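Local coordinates for putative platelet activating factor (Streptococcus pneumoniae, PDB 2HSJ), which is of unknown function but belongs to the GDSL-like lipase/acylhydrolase family and probably hydrolyses ester substrates, at residues E34-F39 against T56-V61; G84-I89 against P123-K128; R63-Y68 against D78-G83; E46-Q51 against A200-L205. All blocks are in the same frame, centred on the assembly; numbering follows the deposited sequence.

In the fold
Interactions 1 and 2 are parallel strand pairs of one sheet, and strands 37-41 and 88-92, one from each, lie side by side in it. Both are held mainly by backbone hydrogen bonds and apolar neighbours, and both meet the second subunit, interaction 1 through Lys58 and interaction 2 through Asp87. Interaction 3 uses strand 60-64, the edge strand of interaction 1, but relies on side chains: a histidine gripped at both nitrogens and an arginine beside a tyrosine. Interaction 4 packs aromatic rings between two helical regions, without a hydrogen bond across it. It meets interaction 3 through the Arg66-Glu46 salt bridge. All four contacts are largely buried, and interactions 1, 3 and 4 reach the third subunit.

Interaction 1: E34-F39 against T56-V61; sequences EPNILF and TSKTIV
Ile37 and Leu38 pair with Ile60 and Val61 at the start of two parallel strands, 37-41 and the outermost strand 60-64. The chain between them runs through helices 43-46 and 50-54, a beta-alpha-beta crossover. Thr59 O takes two donors, Asn36 N at 2.9 Å and Ile37 N at 3.1 Å. The bond from Asn36 is the more bent, 141° at the hydrogen. Val61 N then gives to Ile37 O at 2.9 Å, and Phe39 N to Val61 O at 2.9 Å. Ile37 and Ile60 lie side by side on one face, with Ile37 CB 4.1 Å from Ile60 CG1. Leu50 and Phe54 of helix 50-54 pack on Ile60. On the other face Leu38 CD2 rests 4.1 Å from Val61 CB, and Pro35 CB reaches Val61 CG2 at 3.8 Å. The fourth torsion of Lys58 (-88°) turns NZ to Asn36 OD1. The hydrogen bond between them is 2.9 Å, tilted 31° from the carbonyl plane. The same NZ forms a salt bridge with Asp87 of the second subunit and bonds Leu213 O. The pairing is that of a beta-alpha-beta crossover to the edge strand of the parallel sheet of SGNH hydrolases.

Interaction 2: G84-I89 against P123-K128; sequences GAVDKI and PLTEIK. With GOL (glycerol), chain T.
Lys88 and Ile89 pair with Glu126 and Ile127 in neighbouring parallel strands of the central sheet, 88-92 and 126-130, joined by a crossover that includes helix 104-121. Lys88 and Glu126 lie side by side on one face and point the same way. Their charged ends do not form a salt bridge. Lys88 CE is 3.5 Å from Glu126 OE1, and a water links Lys88 NZ to that oxygen, weakly on the glutamate side. Lys88 NZ has its own salt bridge with the C-terminal carboxylate of Tyr214. Lys128 crosses obliquely beside Lys88, with the two CE atoms 4.0 Å apart. Lys128 NZ forms a salt bridge with Glu171 and a longer, weak one with Glu126 OE1. On the other face Ile89 crosses Thr125 at about a right angle, its CD1 3.9 Å from Thr125 CG2. Val118 of helix 104-121 touches both Ile89 and Ile127. The backbone ladder runs from Asp87 O to Lys128 N, with Ile89 O accepting from Lys128 N at 2.8 Å. Ahead of the ladder, the first torsion of Thr125 (-58°) sets OG1 anti to its carbonyl carbon. From there OG1 gives a hydrogen bond to Val86 O at 2.7 Å, tilted 29° from the carbonyl plane. A glycerol, probably from the crystallisation liquor, bridges the loops ahead of the two strands. Its O3 takes Val86 N, while its O1 takes Leu124 N at 2.9 Å and gives to Thr125 OG1 at 3.0 Å.

Interaction 3: R63-Y68 against D78-G83; sequences RGIRGY and DAHLYG
The backbones come closest at Arg63 and His80, with Arg63 CA 5.4 Å from His80 CA, and 63-68 then folds into a type II beta turn from Ile65 to Tyr68, with Gly67 at positive phi. His80 is gripped at both ring nitrogens. Its ND1 gives a hydrogen bond to Arg63 O at 2.8 Å, and that oxygen lies only 4° out of the ring plane. Its NE2 and Tyr68 OH share a 2.7 Å hydrogen bond, tip to tip, and the hydroxyl also bonds Gln21. The two bonds to His80 fix the rotation of its ring. Ile65 touches both rings: CD1 is 3.6 Å from His80 CE1, and CB lies over one face of the Tyr68 ring, toward its rim. Arg63 bends at its second torsion (-68°), and its CD passes 3.5 Å from Ala79 O. Tyr82 CE2 sits over one face of the guanidinium, 3.4 Å from Arg63 NH2. The two planes are 25° apart. Asn28 of helix 3-30 bonds both Arg63 NH2 and Ala79 O, and Glu52 of the third subunit forms a salt bridge with Arg63. The carbonyl oxygen of His80 is buried without a partner in the model. Gly67, in the 65-68 turn, is bonded through its N to Ser43 OG, consistent with the block II glycine of SGNH hydrolases, which in relatives contributes to the oxyanion hole.

Interaction 4: E46-Q51 against A200-L205; sequences EYYPLQ and AGYQAL
Tyr48 and Tyr202 form an oblique aromatic pair between 46-51 and helix 199-209. The ring contacts come first. Tyr202 CD1 lies over the middle of the Tyr48 ring, 3.5 Å above its plane. The ring planes are 45° apart. Leu50 CD2 covers the opposite face of Tyr48, toward the rim. Pro49 CD makes a CH-pi contact with Tyr202, 3.8 Å from the ring centroid and 14° off the ring normal. Apolar contact continues with Leu205, whose CD2 touches Tyr48 CE1 at 3.6 Å. The first torsion of Tyr48 (-159°) places CG anti to the backbone N, where it lies 3.5 Å from Tyr202 CE1. Polar bonds across the contact are absent, and the two hydroxyls are satisfied nearby. Tyr202 OH lies 3.5 Å from Tyr47 C and bonds Ile44 O, while Tyr48 OH bonds Ser206 OG. In the backbone, Pro49 is the centre of an inverse gamma turn and also the N-cap of helix 50-54. Leu27 of the third subunit packs on Pro49. Tyr48 and Pro49 lean on helix 199-209, while Leu50, at the start of helix 50-54, packs on Ile60 and Asn62 of edge strand 60-64.

Interaction 1: E34-F39 against T56-V61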
# COMPACT_ATOMS: atom_id res chain seq x y z
N GLU D 34 -4.02 -3.96 -2.68
CA GLU D 34 -4.86 -3.62 -3.82
C GLU D 34 -4.02 -3.76 -5.08
O GLU D 34 -3.03 -3.04 -5.25
CB GLU D 34 -5.34 -2.17 -3.68
CG GLU D 34 -6.48 -2.03 -2.67
CD GLU D 34 -7.82 -2.52 -3.19
OE1 GLU D 34 -7.90 -3.04 -4.32
OE2 GLU D 34 -8.82 -2.38 -2.46
N PRO D 35 -4.36 -4.73 -5.96
CA PRO D 35 -3.56 -4.83 -7.17
C PRO D 35 -3.73 -3.61 -8.06
O PRO D 35 -4.85 -3.24 -8.38
CB PRO D 35 -4.08 -6.07 -7.88
CG PRO D 35 -5.27 -6.53 -7.11
CD PRO D 35 -5.41 -5.77 -5.86
N ASN D 36 -2.62 -2.99 -8.43
CA ASN D 36 -2.65 -1.96 -9.46
C ASN D 36 -2.59 -2.62 -10.83
O ASN D 36 -3.25 -2.18 -11.79
CB ASN D 36 -1.51 -0.97 -9.25
CG ASN D 36 -1.48 0.11 -10.31
OD1 ASN D 36 -0.69 0.03 -11.26
ND2 ASN D 36 -2.37 1.13 -10.18
N ILE D 37 -1.79 -3.69 -10.92
CA ILE D 37 -1.66 -4.48 -12.14
C ILE D 37 -1.89 -5.93 -11.72
O ILE D 37 -1.33 -6.39 -10.70
CB ILE D 37 -0.22 -4.34 -12.73
CG1 ILE D 37 0.21 -2.86 -12.83
CG2 ILE D 37 -0.06 -5.15 -14.02
CD1 ILE D 37 -0.42 -2.06 -13.87
N LEU D 38 -2.73 -6.64 -12.48
CA LEU D 38 -2.81 -8.09 -12.36
C LEU D 38 -2.08 -8.72 -13.53
O LEU D 38 -2.39 -8.37 -14.69
CB LEU D 38 -4.28 -8.55 -12.39
CG LEU D 38 -5.08 -8.24 -11.12
CD1 LEU D 38 -6.57 -8.29 -11.39
CD2 LEU D 38 -4.79 -9.23 -9.98
N PHE D 39 -1.13 -9.62 -13.28
CA PHE D 39 -0.49 -10.38 -14.35
C PHE D 39 -1.18 -11.73 -14.40
O PHE D 39 -1.20 -12.45 -13.40
CB PHE D 39 1.01 -10.59 -14.08
CG PHE D 39 1.91 -9.61 -14.82
CD1 PHE D 39 1.91 -8.27 -14.48
CD2 PHE D 39 2.75 -10.05 -15.83
CE1 PHE D 39 2.74 -7.36 -15.13
CE2 PHE D 39 3.57 -9.14 -16.51
CZ PHE D 39 3.56 -7.81 -16.16
N THR D 56 8.62 -2.71 -5.96
CA THR D 56 7.43 -2.82 -5.13
C THR D 56 6.61 -1.53 -5.10
O THR D 56 5.52 -1.47 -4.47
CB THR D 56 7.77 -3.16 -3.67
OG1 THR D 56 8.54 -2.11 -3.11
CG2 THR D 56 8.55 -4.48 -3.58
N SER D 57 7.08 -0.49 -5.79
CA SER D 57 6.38 0.80 -5.68
C SER D 57 5.00 0.72 -6.34
O SER D 57 4.05 1.35 -5.87
CB SER D 57 7.22 1.97 -6.20
OG SER D 57 8.38 2.13 -5.39
N LYS D 58 4.91 -0.06 -7.41
CA LYS D 58 3.66 -0.33 -8.10
C LYS D 58 3.32 -1.77 -7.73
O LYS D 58 4.14 -2.69 -7.94
CB LYS D 58 3.88 -0.22 -9.62
CG LYS D 58 2.66 -0.50 -10.46
CD LYS D 58 2.93 -0.15 -11.93
CE LYS D 58 2.77 1.33 -12.22
NZ LYS D 58 1.37 1.66 -12.58
N THR D 59 2.10 -1.98 -7.21
CA THR D 59 1.70 -3.31 -6.76
C THR D 59 1.19 -4.16 -7.91
O THR D 59 0.09 -3.92 -8.45
CB THR D 59 0.63 -3.26 -5.66
OG1 THR D 59 1.12 -2.44 -4.59
CG2 THR D 59 0.34 -4.64 -5.10
N ILE D 60 1.99 -5.17 -8.25
CA ILE D 60 1.70 -6.09 -9.33
C ILE D 60 1.49 -7.44 -8.67
O ILE D 60 2.32 -7.91 -7.91
CB ILE D 60 2.91 -6.21 -10.30
CG1 ILE D 60 3.31 -4.79 -10.75
CG2 ILE D 60 2.53 -7.16 -11.49
CD1 ILE D 60 4.54 -4.71 -11.73
N VAL D 61 0.34 -8.02 -8.96
CA VAL D 61 -0.03 -9.30 -8.33
C VAL D 61 -0.05 -10.42 -9.36
O VAL D 61 -0.58 -10.27 -10.46
CB VAL D 61 -1.42 -9.18 -7.58
CG1 VAL D 61 -1.93 -10.51 -7.07
CG2 VAL D 61 -1.31 -8.22 -6.41

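Interaction 2: G84-I89 against P123-K128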
# COMPACT_ATOMS: atom_id res chain seq x y z
N GLY D 84 -10.25 -3.32 -6.02
CA GLY D 84 -11.10 -2.16 -6.22
C GLY D 84 -10.53 -1.07 -7.10
O GLY D 84 -11.22 -0.05 -7.33
N ALA D 85 -9.28 -1.24 -7.55
CA ALA D 85 -8.60 -0.18 -8.32
C ALA D 85 -7.58 -0.77 -9.30
O ALA D 85 -6.40 -0.41 -9.32
CB ALA D 85 -7.92 0.78 -7.37
N VAL D 86 -8.05 -1.74 -10.08
CA VAL D 86 -7.15 -2.39 -11.03
C VAL D 86 -6.99 -1.49 -12.26
O VAL D 86 -7.94 -1.25 -13.00
CB VAL D 86 -7.69 -3.76 -11.48
CG1 VAL D 86 -6.66 -4.42 -12.41
CG2 VAL D 86 -8.00 -4.63 -10.25
N ASP D 87 -5.79 -0.97 -12.44
CA ASP D 87 -5.52 -0.12 -13.61
C ASP D 87 -5.35 -0.95 -14.88
O ASP D 87 -5.86 -0.57 -15.95
CB ASP D 87 -4.25 0.72 -13.36
CG ASP D 87 -4.53 1.98 -12.56
OD1 ASP D 87 -5.70 2.18 -12.12
OD2 ASP D 87 -3.58 2.79 -12.39
N LYS D 88 -4.61 -2.06 -14.78
CA LYS D 88 -4.25 -2.82 -15.95
C LYS D 88 -4.18 -4.29 -15.61
O LYS D 88 -3.82 -4.67 -14.48
CB LYS D 88 -2.86 -2.41 -16.49
CG LYS D 88 -2.76 -0.94 -16.89
CD LYS D 88 -1.36 -0.63 -17.35
CE LYS D 88 -1.24 0.80 -17.82
NZ LYS D 88 -1.37 1.72 -16.68
N ILE D 89 -4.52 -5.09 -16.60
CA ILE D 89 -4.31 -6.53 -16.59
C ILE D 89 -3.34 -6.84 -17.71
O ILE D 89 -3.57 -6.46 -18.85
CB ILE D 89 -5.63 -7.29 -16.86
CG1 ILE D 89 -6.58 -7.11 -15.67
CG2 ILE D 89 -5.38 -8.78 -17.16
CD1 ILE D 89 -8.07 -7.36 -16.03
N PRO D 123 -14.79 -2.10 -15.92
CA PRO D 123 -14.91 -1.28 -17.14
C PRO D 123 -13.82 -0.23 -17.39
O PRO D 123 -13.63 0.15 -18.55
CB PRO D 123 -16.29 -0.61 -16.99
CG PRO D 123 -16.63 -0.69 -15.57
CD PRO D 123 -15.90 -1.85 -14.97
N LEU D 124 -13.11 0.21 -16.34
CA LEU D 124 -12.08 1.24 -16.52
C LEU D 124 -10.68 0.63 -16.61
O LEU D 124 -9.70 1.36 -16.71
CB LEU D 124 -12.13 2.30 -15.41
CG LEU D 124 -13.43 3.12 -15.32
CD1 LEU D 124 -13.44 4.04 -14.10
CD2 LEU D 124 -13.60 3.92 -16.58
N THR D 125 -10.61 -0.70 -16.58
CA THR D 125 -9.32 -1.38 -16.59
C THR D 125 -8.85 -1.63 -18.01
O THR D 125 -9.64 -2.04 -18.87
CB THR D 125 -9.43 -2.70 -15.81
OG1 THR D 125 -9.85 -2.41 -14.47
CG2 THR D 125 -8.09 -3.47 -15.78
N GLU D 126 -7.57 -1.37 -18.26
CA GLU D 126 -6.93 -1.65 -19.55
C GLU D 126 -6.41 -3.07 -19.59
O GLU D 126 -6.00 -3.60 -18.55
CB GLU D 126 -5.79 -0.67 -19.79
CG GLU D 126 -6.32 0.74 -20.04
CD GLU D 126 -5.22 1.77 -20.15
OE1 GLU D 126 -4.07 1.44 -19.85
OE2 GLU D 126 -5.50 2.92 -20.55
N ILE D 127 -6.44 -3.71 -20.77
CA ILE D 127 -5.81 -5.02 -20.93
C ILE D 127 -4.62 -4.84 -21.82
O ILE D 127 -4.73 -4.24 -22.90
CB ILE D 127 -6.80 -6.07 -21.52
CG1 ILE D 127 -7.89 -6.40 -20.48
CG2 ILE D 127 -6.08 -7.35 -21.96
CD1 ILE D 127 -9.07 -7.22 -21.07
N LYS D 128 -3.46 -5.32 -21.37
CA LYS D 128 -2.26 -5.34 -22.21
C LYS D 128 -2.09 -6.78 -22.65
O LYS D 128 -1.78 -7.67 -21.84
CB LYS D 128 -1.06 -4.84 -21.40
CG LYS D 128 -1.29 -3.47 -20.75
CD LYS D 128 -1.54 -2.41 -21.85
CE LYS D 128 -1.84 -1.04 -21.28
NZ LYS D 128 -2.19 -0.05 -22.37
C1 GOL T . -12.71 0.11 -12.97
O1 GOL T . -12.38 -0.97 -13.82
C2 GOL T . -12.40 -0.29 -11.54
O2 GOL T . -13.28 -1.34 -11.17
C3 GOL T . -10.95 -0.73 -11.43
O3 GOL T . -10.86 -1.93 -10.70
O HOH W 1 -6.99 1.85 -16.69
O HOH W 2 -4.19 2.33 -17.00

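Interaction 3: R63-Y68 against D78-G83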
# COMPACT_ATOMS: atom_id res chain seq x y z
N ARG D 63 -1.24 -13.70 -10.96
CA ARG D 63 -2.33 -14.67 -11.09
C ARG D 63 -2.04 -15.59 -12.29
O ARG D 63 -2.94 -15.94 -13.05
CB ARG D 63 -3.69 -13.94 -11.22
CG ARG D 63 -4.23 -13.37 -9.88
CD ARG D 63 -4.61 -14.50 -8.95
NE ARG D 63 -5.19 -14.10 -7.66
CZ ARG D 63 -4.45 -13.80 -6.59
NH1 ARG D 63 -3.11 -13.83 -6.65
NH2 ARG D 63 -5.05 -13.46 -5.43
N GLY D 64 -0.79 -16.04 -12.39
CA GLY D 64 -0.45 -17.02 -13.44
C GLY D 64 -0.56 -18.45 -12.94
O GLY D 64 -0.47 -18.72 -11.72
N ILE D 65 -0.74 -19.38 -13.87
CA ILE D 65 -0.82 -20.80 -13.54
C ILE D 65 -0.11 -21.63 -14.61
O ILE D 65 -0.41 -21.51 -15.82
CB ILE D 65 -2.28 -21.31 -13.41
CG1 ILE D 65 -3.02 -20.49 -12.35
CG2 ILE D 65 -2.31 -22.82 -13.11
CD1 ILE D 65 -4.39 -21.02 -11.94
N ARG D 66 0.81 -22.48 -14.17
CA ARG D 66 1.55 -23.34 -15.09
C ARG D 66 0.61 -24.15 -15.97
O ARG D 66 -0.47 -24.57 -15.55
CB ARG D 66 2.44 -24.30 -14.30
CG ARG D 66 1.60 -25.34 -13.50
CD ARG D 66 2.33 -25.98 -12.38
NE ARG D 66 2.57 -25.04 -11.30
CZ ARG D 66 3.08 -25.42 -10.14
NH1 ARG D 66 3.35 -26.71 -9.93
NH2 ARG D 66 3.31 -24.52 -9.19
N GLY D 67 1.03 -24.32 -17.21
CA GLY D 67 0.31 -25.14 -18.16
C GLY D 67 -0.99 -24.55 -18.68
O GLY D 67 -1.75 -25.24 -19.38
N TYR D 68 -1.28 -23.28 -18.37
CA TYR D 68 -2.61 -22.74 -18.69
C TYR D 68 -2.75 -22.52 -20.18
O TYR D 68 -1.78 -22.27 -20.88
CB TYR D 68 -2.83 -21.40 -18.01
CG TYR D 68 -4.04 -21.31 -17.09
CD1 TYR D 68 -4.52 -22.42 -16.38
CD2 TYR D 68 -4.65 -20.06 -16.88
CE1 TYR D 68 -5.61 -22.27 -15.48
CE2 TYR D 68 -5.71 -19.91 -15.99
CZ TYR D 68 -6.16 -21.00 -15.31
OH TYR D 68 -7.20 -20.85 -14.44
N ASP D 78 -12.66 -16.10 -12.93
CA ASP D 78 -12.91 -15.51 -11.62
C ASP D 78 -11.75 -15.68 -10.64
O ASP D 78 -11.60 -14.87 -9.71
CB ASP D 78 -14.16 -16.15 -10.98
CG ASP D 78 -13.97 -17.62 -10.64
OD1 ASP D 78 -13.77 -18.44 -11.55
OD2 ASP D 78 -14.08 -17.97 -9.45
N ALA D 79 -10.98 -16.74 -10.81
CA ALA D 79 -9.86 -16.96 -9.89
C ALA D 79 -8.75 -15.90 -10.08
O ALA D 79 -7.86 -15.77 -9.23
CB ALA D 79 -9.29 -18.38 -10.08
N HIS D 80 -8.82 -15.18 -11.20
CA HIS D 80 -7.67 -14.36 -11.61
C HIS D 80 -7.91 -12.90 -11.45
O HIS D 80 -7.03 -12.10 -11.75
CB HIS D 80 -7.30 -14.68 -13.06
CG HIS D 80 -6.96 -16.12 -13.24
ND1 HIS D 80 -5.67 -16.60 -13.17
CD2 HIS D 80 -7.75 -17.20 -13.44
CE1 HIS D 80 -5.68 -17.91 -13.34
NE2 HIS D 80 -6.93 -18.31 -13.47
N LEU D 81 -9.10 -12.53 -10.93
CA LEU D 81 -9.50 -11.11 -10.87
C LEU D 81 -9.98 -10.72 -9.48
O LEU D 81 -10.90 -11.35 -8.93
CB LEU D 81 -10.62 -10.84 -11.87
CG LEU D 81 -10.32 -11.08 -13.36
CD1 LEU D 81 -11.60 -11.01 -14.20
CD2 LEU D 81 -9.32 -10.06 -13.86
N TYR D 82 -9.35 -9.68 -8.92
CA TYR D 82 -9.88 -9.02 -7.72
C TYR D 82 -9.31 -7.62 -7.64
O TYR D 82 -8.38 -7.28 -8.39
CB TYR D 82 -9.57 -9.80 -6.45
CG TYR D 82 -8.17 -9.63 -5.89
CD1 TYR D 82 -7.92 -8.79 -4.80
CD2 TYR D 82 -7.09 -10.35 -6.43
CE1 TYR D 82 -6.66 -8.66 -4.24
CE2 TYR D 82 -5.80 -10.21 -5.88
CZ TYR D 82 -5.58 -9.35 -4.79
OH TYR D 82 -4.33 -9.23 -4.21
N GLY D 83 -9.90 -6.83 -6.75
CA GLY D 83 -9.40 -5.51 -6.44
C GLY D 83 -10.40 -4.42 -6.74
O GLY D 83 -11.25 -4.55 -7.63

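Interaction 4: E46-Q51 against A200-L205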
# COMPACT_ATOMS: atom_id res chain seq x y z
N GLU D 46 3.33 -17.42 -13.99
CA GLU D 46 3.45 -17.98 -12.64
C GLU D 46 4.86 -17.87 -12.07
O GLU D 46 5.06 -17.57 -10.86
CB GLU D 46 3.00 -19.46 -12.57
CG GLU D 46 2.93 -19.90 -11.13
CD GLU D 46 2.68 -21.36 -10.90
OE1 GLU D 46 2.10 -22.07 -11.76
OE2 GLU D 46 3.09 -21.83 -9.79
N TYR D 47 5.84 -18.11 -12.94
CA TYR D 47 7.24 -18.17 -12.50
C TYR D 47 7.97 -16.83 -12.59
O TYR D 47 9.19 -16.74 -12.26
CB TYR D 47 8.04 -19.22 -13.30
CG TYR D 47 7.41 -20.59 -13.41
CD1 TYR D 47 6.62 -21.11 -12.39
CD2 TYR D 47 7.68 -21.38 -14.53
CE1 TYR D 47 6.06 -22.43 -12.50
CE2 TYR D 47 7.13 -22.66 -14.65
CZ TYR D 47 6.33 -23.16 -13.64
OH TYR D 47 5.80 -24.43 -13.81
N TYR D 48 7.26 -15.79 -12.99
CA TYR D 48 7.86 -14.47 -13.19
C TYR D 48 8.21 -13.83 -11.86
O TYR D 48 7.31 -13.64 -11.01
CB TYR D 48 6.82 -13.62 -13.89
CG TYR D 48 7.33 -12.39 -14.67
CD1 TYR D 48 6.76 -12.07 -15.90
CD2 TYR D 48 8.37 -11.58 -14.19
CE1 TYR D 48 7.16 -10.98 -16.62
CE2 TYR D 48 8.80 -10.42 -14.92
CZ TYR D 48 8.20 -10.17 -16.17
OH TYR D 48 8.59 -9.06 -16.91
N PRO D 49 9.49 -13.48 -11.65
CA PRO D 49 9.87 -12.77 -10.41
C PRO D 49 9.52 -11.32 -10.50
O PRO D 49 10.36 -10.44 -10.65
CB PRO D 49 11.39 -12.97 -10.30
CG PRO D 49 11.84 -13.14 -11.74
CD PRO D 49 10.66 -13.76 -12.52
N LEU D 50 8.23 -11.04 -10.37
CA LEU D 50 7.75 -9.67 -10.56
C LEU D 50 8.32 -8.65 -9.59
O LEU D 50 8.72 -7.56 -9.99
CB LEU D 50 6.23 -9.66 -10.49
CG LEU D 50 5.54 -10.45 -11.58
CD1 LEU D 50 4.06 -10.73 -11.20
CD2 LEU D 50 5.61 -9.72 -12.88
N GLN D 51 8.30 -9.01 -8.31
CA GLN D 51 8.78 -8.08 -7.28
C GLN D 51 10.22 -7.70 -7.53
O GLN D 51 10.59 -6.53 -7.46
CB GLN D 51 8.68 -8.74 -5.90
CG GLN D 51 9.24 -7.92 -4.79
CD GLN D 51 9.51 -8.76 -3.57
OE1 GLN D 51 10.11 -9.83 -3.66
NE2 GLN D 51 9.10 -8.27 -2.41
N ALA D 200 17.89 -13.84 -16.99
CA ALA D 200 18.26 -12.84 -18.02
C ALA D 200 17.08 -12.60 -18.97
O ALA D 200 16.83 -11.46 -19.35
CB ALA D 200 19.47 -13.29 -18.82
N GLY D 201 16.37 -13.66 -19.33
CA GLY D 201 15.16 -13.55 -20.16
C GLY D 201 14.09 -12.70 -19.50
O GLY D 201 13.53 -11.79 -20.11
N TYR D 202 13.80 -13.00 -18.23
CA TYR D 202 12.83 -12.17 -17.50
C TYR D 202 13.28 -10.72 -17.34
O TYR D 202 12.47 -9.78 -17.36
CB TYR D 202 12.53 -12.79 -16.13
CG TYR D 202 11.53 -13.92 -16.14
CD1 TYR D 202 10.19 -13.67 -16.45
CD2 TYR D 202 11.90 -15.21 -15.75
CE1 TYR D 202 9.24 -14.68 -16.45
CE2 TYR D 202 10.95 -16.25 -15.73
CZ TYR D 202 9.62 -15.96 -16.06
OH TYR D 202 8.69 -16.96 -16.05
N GLN D 203 14.58 -10.51 -17.19
CA GLN D 203 15.06 -9.13 -17.05
C GLN D 203 14.78 -8.39 -18.36
O GLN D 203 14.37 -7.22 -18.37
CB GLN D 203 16.56 -9.13 -16.73
CG GLN D 203 17.10 -7.72 -16.60
CD GLN D 203 18.57 -7.72 -16.30
OE1 GLN D 203 19.35 -8.41 -16.97
NE2 GLN D 203 18.97 -6.92 -15.30
N ALA D 204 15.06 -9.08 -19.47
CA ALA D 204 14.87 -8.45 -20.80
C ALA D 204 13.39 -8.19 -21.06
O ALA D 204 13.02 -7.13 -21.59
CB ALA D 204 15.43 -9.36 -21.88
N LEU D 205 12.54 -9.16 -20.70
CA LEU D 205 11.09 -9.00 -20.83
C LEU D 205 10.60 -7.81 -20.01
O LEU D 205 9.81 -7.00 -20.47
CB LEU D 205 10.36 -10.29 -20.41
CG LEU D 205 8.81 -10.26 -20.47
CD1 LEU D 205 8.29 -9.85 -21.87
CD2 LEU D 205 8.25 -11.60 -20.03